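Side-chain contacts in hydrolase (PDB 6IAH), which probably removes phosphate groups from small phosphorylated metabolites, possibly phosphoglycolate among them, as a magnesium-binding phosphatase of the haloacid dehalogenase superfamily: residues A[18-21]-A[22-26]; A[37-40]-A[41-45]; A[102-105]-A[106-110]. One frame throughout, in Å; residues are numbered along the deposited sequence.

How the interactions relate
Interactions 1 and 3 lie on two helices, 17-32 and 100-110, that pack against each other, and interaction 2 forms the start of helix 41-50, the next helix after 17-32. Interaction 1 sits between the other two and touches both, its centre about 9 Å from either of theirs. A salt bridge from Lys23 NZ to Glu38 OE1 (3.1 Å) ties it to interaction 2, while Thr22 OG1 rests 3.4 Å from Phe105 CE2 of interaction 3. Interactions 2 and 3 do not meet, their nearest atoms being about 8 Å apart. Interaction 1 also leads to the metal site: the Tyr18 side chain is about 8 Å from a bound magnesium ion.

Interaction 1. Residues A[18-21]-A[22-26]; sequences YDEA and TKLTA
Thr22 opens the second half of this length of alpha-helix, part of helix 17-32 in a HAD-type phosphatase, by giving Tyr18 O two bonds. Its backbone N and its OG1 each lie 3.0 Å from Tyr18 O and reach that oxygen from opposite faces of the carbonyl plane. The hydroxyl can fold back because chi1 of -61° keeps OG1 beside its own backbone N; this buried polar group is thus satisfied within the helix. Tyr18 itself sends its OH to a hydrogen bond with Asp8, a magnesium ligand, so this helix supplies a second-shell contact to the metal site. Lys23 continues the i to i+4 pattern on Asp19 O, and its aliphatic chain runs alongside Glu20, though contacts with that carboxylate are doubtful because Glu20 is modelled in two positions. Lys23 NZ turns instead to a salt bridge with Glu27, and to Glu38 as well. Leu24 N binds Glu20 O almost straight (175°), a firm backbone bond. Thr25 repeats the trick of Thr22: its N is 2.9 Å from Ala21 O, and its OG1 meets the same oxygen at 2.6 Å.

Interaction 2. Residues A[37-40]-A[41-45]; sequences REIK and PEWVR
Trp43 N donates to Lys40 O at 3.1 Å, a bent bond (135° at the hydrogen) at the N-terminus of helix 41-50, where Lys40 holds the N-cap position and Pro41 starts the first turn. The donor stands 57° out of the carbonyl plane, well away from the lone pairs, as suits a tight first turn closed between residues three apart.

The same two residues also meet through their side chains. Lys40 CB sits over the indole face in a CH-pi contact, 3.8 Å from the centroid of the five-membered ring and only 14° off its normal. From there the lysine chain, extended beyond CG, passes across the ring system at a slant, bringing CD 3.7 Å from Trp43 CZ2. Lys40 N lies over the same ring system, 3.4 Å from Trp43 CE3. The backbone of the incoming loop and the lysine methylenes therefore lie together on the indole, whose NE1 hydrogen-bonds Glu73 of helix 72-78, which should help hold the ring's rotation.

Glu42 runs alongside Lys40, pointing the same way; its CG sits between backbone N and carbonyl carbon and the chain then bends at chi2, which together bring OE2 near Lys40 CD. Their opposite charges are near but not in contact and probably attract only weakly; Lys40 NZ also makes a long, weak ion pair with Glu73.

On the buried side Ile39 also touches Ala67 and Val44 touches Leu63, both of helix 56-68. Ile39 and Val44 cross at about a right angle and join the loop to the helix; the touching methyls are Ile39 CG2 and Val44 CG2, 3.9 Å apart.

Interaction 3. Residues A[102-105]-A[106-110]; sequences ERVF and NTFYL
With CG1 trans to the backbone N (chi1 167°), Val104 sends that methyl along the helix toward Phe108, whose own chi1 of -79° keeps its ring beside the backbone N and leans it back. The two side chains lie side by side, and Val104 CG1 touches Phe108 CE2 at 3.5 Å. One residue on, Phe105 and Tyr109 form a second such i to i+4 side-chain pair along the alpha-helix, Phe105 CE1 lying 3.9 Å from Tyr109 CB.

Thr107 clasps Arg103 O with both of its donors, its hydroxyl bonded back to the carbonyl four residues earlier. Its OG1 is 2.7 Å and its N 3.1 Å from that oxygen, and the two come from opposite faces of the carbonyl plane; OG1 also bonds Leu118 N, so the buried hydroxyl has two partners. On the more exposed side Glu102 and Asn106 run alongside each other, Asn106 ND2 3.8 Å from Glu102 CG, with the carboxylate and amide planes 44° apart. The backbone bond from Asn106 N to Glu102 O measures 3.0 Å.

Three aromatic side chains of this helix project into the surrounding fold. Phe105 is set against Thr25 of helix 17-32 and meets Phe57 of helix 56-68 edge-to-face, and Phe108 meets Phe119 and Phe121 edge-to-face. The Tyr109 ring meets that of Tyr18, and its OH hydrogen-bonds Glu128, just before strand 129-130, while Leu110 reaches Leu155 and Leu159 of helix 154-164.

Interaction 1. Residues A[18-21]-A[22-26]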
# COMPACT_ATOMS: atom_id res chain seq x y z
N TYR A 18 5.91 1.40 5.58
CA TYR A 18 5.31 0.11 5.91
C TYR A 18 6.35 -0.96 6.17
O TYR A 18 6.16 -1.81 7.05
CB TYR A 18 4.43 -0.39 4.78
CG TYR A 18 3.34 0.58 4.29
CD1 TYR A 18 2.25 0.91 5.07
CD2 TYR A 18 3.34 0.98 2.96
CE1 TYR A 18 1.22 1.73 4.56
CE2 TYR A 18 2.34 1.78 2.45
CZ TYR A 18 1.28 2.14 3.22
OH TYR A 18 0.29 2.90 2.59
N ASP A 19 7.41 -0.97 5.38
CA ASP A 19 8.46 -1.94 5.58
C ASP A 19 9.12 -1.79 6.95
O ASP A 19 9.38 -2.78 7.59
CB ASP A 19 9.54 -1.81 4.51
CG ASP A 19 9.11 -2.31 3.13
OD1 ASP A 19 7.98 -2.81 2.95
OD2 ASP A 19 9.95 -2.24 2.23
N GLU A 20 9.39 -0.57 7.39
CA GLU A 20 9.98 -0.35 8.71
C GLU A 20 8.96 -0.63 9.83
O GLU A 20 9.33 -1.09 10.89
CB GLU A 20 10.57 1.07 8.83
CG GLU A 20 11.29 1.39 10.14
CD GLU A 20 12.71 0.86 10.21
OE1 GLU A 20 13.20 0.29 9.22
OE2 GLU A 20 13.33 1.00 11.28
N ALA A 21 7.67 -0.39 9.59
CA ALA A 21 6.70 -0.78 10.58
C ALA A 21 6.62 -2.30 10.77
O ALA A 21 6.47 -2.78 11.91
CB ALA A 21 5.32 -0.19 10.20
N THR A 22 6.77 -3.05 9.68
CA THR A 22 6.79 -4.49 9.71
C THR A 22 8.03 -4.96 10.50
O THR A 22 7.96 -5.77 11.43
CB THR A 22 6.72 -5.05 8.28
OG1 THR A 22 5.47 -4.62 7.65
CG2 THR A 22 6.80 -6.58 8.26
N LYS A 23 9.16 -4.39 10.14
CA LYS A 23 10.40 -4.69 10.85
C LYS A 23 10.33 -4.41 12.35
O LYS A 23 10.56 -5.28 13.14
CB LYS A 23 11.53 -3.89 10.23
CG LYS A 23 12.87 -4.04 10.92
CD LYS A 23 13.76 -2.85 10.57
CE LYS A 23 15.22 -3.21 10.63
NZ LYS A 23 15.78 -3.29 11.97
N LEU A 24 9.95 -3.21 12.75
CA LEU A 24 9.85 -2.89 14.15
C LEU A 24 8.82 -3.72 14.92
O LEU A 24 9.03 -4.10 16.08
CB LEU A 24 9.56 -1.40 14.35
CG LEU A 24 10.60 -0.43 13.80
CD1 LEU A 24 10.09 0.97 14.11
CD2 LEU A 24 11.99 -0.69 14.41
N THR A 25 7.68 -3.97 14.31
CA THR A 25 6.70 -4.86 14.95
C THR A 25 7.25 -6.28 15.21
O THR A 25 7.10 -6.81 16.30
CB THR A 25 5.48 -4.98 14.05
OG1 THR A 25 4.97 -3.67 13.88
CG2 THR A 25 4.50 -5.94 14.60
N ALA A 26 7.88 -6.88 14.22
CA ALA A 26 8.43 -8.20 14.36
C ALA A 26 9.50 -8.14 15.43
O ALA A 26 9.55 -9.02 16.29
CB ALA A 26 8.99 -8.73 13.07

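Interaction 2. Residues A[37-40]-A[41-45]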
# COMPACT_ATOMS: atom_id res chain seq x y z
N ARG A 37 18.40 -10.55 17.09
CA ARG A 37 18.75 -10.60 15.67
C ARG A 37 17.72 -9.72 14.90
O ARG A 37 16.50 -9.71 15.22
CB ARG A 37 18.74 -12.05 15.09
CG ARG A 37 19.37 -13.18 15.93
CD ARG A 37 19.25 -14.55 15.24
NE ARG A 37 17.93 -15.25 15.36
CZ ARG A 37 17.53 -16.00 16.39
NH1 ARG A 37 18.29 -16.18 17.46
NH2 ARG A 37 16.32 -16.56 16.38
N GLU A 38 18.22 -8.91 13.97
CA GLU A 38 17.34 -7.98 13.29
C GLU A 38 16.62 -8.65 12.13
O GLU A 38 17.07 -9.63 11.54
CB GLU A 38 18.06 -6.74 12.78
CG GLU A 38 18.25 -5.66 13.84
CD GLU A 38 19.24 -4.65 13.34
OE1 GLU A 38 18.83 -3.78 12.55
OE2 GLU A 38 20.43 -4.81 13.68
N ILE A 39 15.47 -8.10 11.84
CA ILE A 39 14.76 -8.51 10.65
C ILE A 39 15.41 -7.84 9.43
O ILE A 39 15.41 -6.60 9.36
CB ILE A 39 13.25 -8.12 10.77
CG1 ILE A 39 12.60 -8.95 11.85
CG2 ILE A 39 12.52 -8.36 9.46
CD1 ILE A 39 12.48 -10.43 11.55
N LYS A 40 15.93 -8.64 8.49
CA LYS A 40 16.54 -8.10 7.28
C LYS A 40 15.49 -7.53 6.32
O LYS A 40 14.38 -8.06 6.17
CB LYS A 40 17.38 -9.14 6.56
CG LYS A 40 18.72 -9.42 7.17
CD LYS A 40 19.43 -10.49 6.35
CE LYS A 40 20.40 -11.32 7.19
NZ LYS A 40 20.77 -12.62 6.53
N PRO A 41 15.83 -6.42 5.66
CA PRO A 41 14.82 -5.70 4.84
C PRO A 41 14.31 -6.52 3.65
O PRO A 41 13.09 -6.46 3.35
CB PRO A 41 15.59 -4.44 4.40
CG PRO A 41 17.05 -4.90 4.35
CD PRO A 41 17.20 -5.87 5.48
N GLU A 42 15.21 -7.30 3.02
CA GLU A 42 14.82 -8.13 1.92
C GLU A 42 13.78 -9.19 2.31
O GLU A 42 13.01 -9.58 1.45
CB GLU A 42 16.00 -8.80 1.19
CG GLU A 42 16.78 -9.85 1.98
CD GLU A 42 18.07 -9.33 2.62
OE1 GLU A 42 18.17 -8.10 2.92
OE2 GLU A 42 18.97 -10.18 2.85
N TRP A 43 13.78 -9.64 3.59
CA TRP A 43 12.81 -10.65 4.06
C TRP A 43 11.40 -10.09 4.02
O TRP A 43 10.51 -10.79 3.58
CB TRP A 43 13.09 -11.15 5.48
CG TRP A 43 14.40 -11.78 5.67
CD1 TRP A 43 15.22 -12.32 4.70
CD2 TRP A 43 15.02 -12.06 6.91
NE1 TRP A 43 16.34 -12.87 5.28
CE2 TRP A 43 16.24 -12.73 6.63
CE3 TRP A 43 14.67 -11.81 8.24
CZ2 TRP A 43 17.11 -13.14 7.63
CZ3 TRP A 43 15.53 -12.21 9.25
CH2 TRP A 43 16.75 -12.87 8.94
N VAL A 44 11.25 -8.85 4.45
CA VAL A 44 9.96 -8.17 4.43
C VAL A 44 9.44 -8.04 2.98
O VAL A 44 8.28 -8.33 2.67
CB VAL A 44 10.05 -6.76 5.06
CG1 VAL A 44 8.69 -6.04 4.97
CG2 VAL A 44 10.48 -6.80 6.53
N ARG A 45 10.30 -7.50 2.13
CA ARG A 45 9.97 -7.30 0.72
C ARG A 45 9.64 -8.57 0.01
O ARG A 45 8.63 -8.66 -0.67
CB ARG A 45 11.17 -6.59 0.01
CG ARG A 45 11.32 -5.16 0.46
CD ARG A 45 12.32 -4.40 -0.38
NE ARG A 45 13.62 -5.09 -0.48
CZ ARG A 45 14.76 -4.73 0.14
NH1 ARG A 45 14.87 -3.67 0.93
NH2 ARG A 45 15.84 -5.45 -0.07

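Interaction 3. Residues A[102-105]-A[106-110]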
# COMPACT_ATOMS: atom_id res chain seq x y z
N GLU A 102 -1.47 -6.53 15.63
CA GLU A 102 -2.12 -5.40 15.05
C GLU A 102 -2.01 -4.16 15.90
O GLU A 102 -1.78 -3.08 15.36
CB GLU A 102 -3.58 -5.76 14.81
CG GLU A 102 -4.45 -4.61 14.40
CD GLU A 102 -5.79 -5.13 13.95
OE1 GLU A 102 -5.78 -6.06 13.15
OE2 GLU A 102 -6.81 -4.65 14.44
N ARG A 103 -2.15 -4.30 17.21
CA ARG A 103 -2.05 -3.21 18.11
C ARG A 103 -0.63 -2.64 18.07
O ARG A 103 -0.44 -1.40 18.03
CB ARG A 103 -2.44 -3.63 19.54
CG ARG A 103 -2.73 -2.45 20.40
CD ARG A 103 -2.75 -2.72 21.88
NE ARG A 103 -3.06 -1.47 22.60
CZ ARG A 103 -3.50 -1.38 23.85
NH1 ARG A 103 -3.67 -2.48 24.59
NH2 ARG A 103 -3.79 -0.18 24.37
N VAL A 104 0.35 -3.52 18.04
CA VAL A 104 1.77 -3.05 18.02
C VAL A 104 2.10 -2.41 16.63
O VAL A 104 2.67 -1.33 16.56
CB VAL A 104 2.73 -4.20 18.30
CG1 VAL A 104 4.18 -3.80 17.96
CG2 VAL A 104 2.61 -4.66 19.75
N PHE A 105 1.66 -3.05 15.55
CA PHE A 105 1.91 -2.49 14.22
C PHE A 105 1.33 -1.07 14.12
O PHE A 105 1.98 -0.14 13.63
CB PHE A 105 1.36 -3.41 13.13
CG PHE A 105 1.78 -3.05 11.73
CD1 PHE A 105 1.27 -1.93 11.10
CD2 PHE A 105 2.71 -3.81 11.05
CE1 PHE A 105 1.67 -1.60 9.81
CE2 PHE A 105 3.08 -3.51 9.76
CZ PHE A 105 2.56 -2.40 9.14
N ASN A 106 0.06 -0.92 14.51
CA ASN A 106 -0.58 0.34 14.38
C ASN A 106 0.07 1.43 15.29
O ASN A 106 0.14 2.62 14.91
CB ASN A 106 -2.09 0.23 14.66
CG ASN A 106 -2.89 -0.36 13.51
OD1 ASN A 106 -2.47 -0.36 12.36
ND2 ASN A 106 -4.06 -0.86 13.82
N THR A 107 0.51 1.05 16.47
CA THR A 107 1.29 1.94 17.33
C THR A 107 2.52 2.50 16.57
O THR A 107 2.75 3.70 16.59
CB THR A 107 1.67 1.20 18.64
OG1 THR A 107 0.46 0.82 19.33
CG2 THR A 107 2.51 2.10 19.55
N PHE A 108 3.25 1.63 15.87
CA PHE A 108 4.48 2.02 15.15
C PHE A 108 4.13 2.85 13.87
O PHE A 108 4.78 3.85 13.59
CB PHE A 108 5.32 0.81 14.74
CG PHE A 108 6.13 0.23 15.84
CD1 PHE A 108 7.01 1.03 16.58
CD2 PHE A 108 6.09 -1.14 16.14
CE1 PHE A 108 7.78 0.46 17.60
CE2 PHE A 108 6.84 -1.69 17.15
CZ PHE A 108 7.71 -0.90 17.86
N TYR A 109 3.07 2.45 13.15
CA TYR A 109 2.78 3.08 11.85
C TYR A 109 2.02 4.41 12.08
O TYR A 109 2.39 5.43 11.50
CB TYR A 109 2.01 2.13 10.89
CG TYR A 109 1.72 2.82 9.56
CD1 TYR A 109 2.73 3.05 8.64
CD2 TYR A 109 0.43 3.32 9.29
CE1 TYR A 109 2.49 3.73 7.44
CE2 TYR A 109 0.17 3.98 8.10
CZ TYR A 109 1.18 4.18 7.19
OH TYR A 109 0.87 4.89 6.05
N LEU A 110 0.94 4.36 12.90
CA LEU A 110 0.11 5.48 13.16
C LEU A 110 0.57 6.38 14.33
O LEU A 110 0.27 7.57 14.31
CB LEU A 110 -1.34 5.05 13.40
CG LEU A 110 -2.05 4.36 12.24
CD1 LEU A 110 -3.45 4.01 12.71
CD2 LEU A 110 -2.14 5.27 11.02